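PDB 2ITM: xylulose kinase from Escherichia coli, which catalyses the ATP-dependent phosphorylation of D-xylulose to D-xylulose 5-phosphate and, less efficiently, that of 1-deoxy-D-xylulose. Local coordinates for residues A[106-111]-A[121-126]. Numbering follows the deposited sequence.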
# COMPACT_ATOMS: atom_id res chain seq x y z
N THR A 106 -11.47 -31.29 -5.81
CA THR A 106 -12.30 -31.15 -6.99
C THR A 106 -12.75 -32.49 -7.47
O THR A 106 -13.87 -32.69 -7.80
CB THR A 106 -11.56 -30.44 -8.11
OG1 THR A 106 -11.03 -29.21 -7.66
CG2 THR A 106 -12.48 -30.03 -9.15
N LEU A 107 -11.82 -33.42 -7.51
CA LEU A 107 -12.13 -34.76 -7.94
C LEU A 107 -13.24 -35.38 -7.12
O LEU A 107 -14.13 -35.97 -7.62
CB LEU A 107 -10.91 -35.62 -7.86
CG LEU A 107 -10.57 -36.44 -9.07
CD1 LEU A 107 -9.60 -37.48 -8.66
CD2 LEU A 107 -11.80 -37.02 -9.69
N LEU A 108 -13.14 -35.23 -5.83
CA LEU A 108 -14.10 -35.78 -4.93
C LEU A 108 -15.47 -35.22 -5.12
O LEU A 108 -16.40 -35.92 -5.07
CB LEU A 108 -13.63 -35.61 -3.51
CG LEU A 108 -13.64 -36.81 -2.60
CD1 LEU A 108 -13.92 -36.45 -1.18
CD2 LEU A 108 -14.56 -37.86 -3.07
N GLU A 109 -15.57 -33.95 -5.35
CA GLU A 109 -16.85 -33.30 -5.56
C GLU A 109 -17.47 -33.67 -6.88
O GLU A 109 -18.67 -33.68 -7.01
CB GLU A 109 -16.76 -31.80 -5.36
CG GLU A 109 -16.91 -31.41 -3.92
CD GLU A 109 -16.81 -29.92 -3.63
OE1 GLU A 109 -17.10 -29.53 -2.52
OE2 GLU A 109 -16.43 -29.15 -4.50
N ALA A 110 -16.64 -34.02 -7.84
CA ALA A 110 -17.11 -34.47 -9.12
C ALA A 110 -17.61 -35.89 -8.96
O ALA A 110 -18.64 -36.24 -9.46
CB ALA A 110 -16.02 -34.42 -10.10
N ARG A 111 -16.85 -36.69 -8.24
CA ARG A 111 -17.21 -38.07 -7.98
C ARG A 111 -18.49 -38.16 -7.19
O ARG A 111 -19.30 -38.95 -7.49
CB ARG A 111 -16.14 -38.75 -7.17
CG ARG A 111 -15.15 -39.53 -7.89
CD ARG A 111 -14.12 -40.11 -6.96
NE ARG A 111 -12.80 -40.20 -7.55
CZ ARG A 111 -11.87 -41.03 -7.17
NH1 ARG A 111 -12.09 -41.84 -6.17
NH2 ARG A 111 -10.72 -41.05 -7.79
N ASN A 121 -20.99 -29.27 3.66
CA ASN A 121 -19.82 -28.44 3.47
C ASN A 121 -19.33 -28.42 2.04
O ASN A 121 -19.53 -29.36 1.29
CB ASN A 121 -18.70 -28.87 4.40
CG ASN A 121 -19.00 -28.58 5.82
OD1 ASN A 121 -19.35 -29.47 6.58
ND2 ASN A 121 -18.88 -27.34 6.20
N LEU A 122 -18.66 -27.34 1.69
CA LEU A 122 -17.78 -27.34 0.55
C LEU A 122 -16.43 -27.93 0.89
O LEU A 122 -15.87 -27.67 1.94
CB LEU A 122 -17.61 -25.93 -0.00
CG LEU A 122 -17.35 -25.86 -1.51
CD1 LEU A 122 -18.48 -25.15 -2.23
CD2 LEU A 122 -16.02 -25.23 -1.83
N MET A 123 -15.92 -28.72 -0.04
CA MET A 123 -14.74 -29.51 0.20
C MET A 123 -13.50 -28.63 0.23
O MET A 123 -13.31 -27.80 -0.63
CB MET A 123 -14.61 -30.59 -0.86
CG MET A 123 -13.55 -31.62 -0.58
SD MET A 123 -13.92 -32.71 0.79
CE MET A 123 -15.29 -33.60 0.10
N MET A 124 -12.69 -28.82 1.26
CA MET A 124 -11.47 -28.06 1.42
C MET A 124 -10.31 -29.01 1.62
O MET A 124 -10.48 -30.11 2.11
CB MET A 124 -11.58 -27.15 2.62
CG MET A 124 -12.77 -26.24 2.60
SD MET A 124 -12.50 -24.76 1.64
CE MET A 124 -11.66 -23.74 2.84
N PRO A 125 -9.13 -28.57 1.22
CA PRO A 125 -7.94 -29.41 1.22
C PRO A 125 -7.51 -29.73 2.62
O PRO A 125 -6.82 -30.71 2.84
CB PRO A 125 -6.90 -28.53 0.55
CG PRO A 125 -7.65 -27.62 -0.26
CD PRO A 125 -8.98 -27.40 0.36
N GLY A 126 -7.91 -28.89 3.56
CA GLY A 126 -7.67 -29.10 4.97
C GLY A 126 -8.47 -30.24 5.56
O GLY A 126 -8.12 -30.77 6.60
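The carboxylate of Glu109 reaches out from helix 102-111 to take the backbone N-H of Met123: OE1 lies 2.9 Å from Met123 N, and the bond is fairly straight, 160° at the hydrogen. The donor comes in from above the carboxylate plane, 37° out of it. Beyond CG the glutamate chain is extended, which carries its charged end past the Met123 side chain running the opposite way; OE1 comes within 3.2 Å of Met123 CB and 3.8 Å of Leu122 CG. The second oxygen, OE2, forms a salt bridge with Arg116, so one side chain joins helix 102-111 both to helix 115-119 and to the irregular chain leading into helix 128-138. All of this lies in the FGGY kinase N-terminal domain, with Leu122 about 12 Å from the bound D-xylulose, side chain to sugar. With an alanine here instead of Glu109, Met123 N is likely to lose its acceptor and Arg116 this counter-charge. Met123 has CG anti to its own N (chi1 -170°), then bends at chi2 and chi3, bringing CE to a tight 3.4 Å from Leu108 CD1. Around this apolar meeting, Met175 and Pro130 also touch Met123, while Ala129 and Ala191 pack on Leu108.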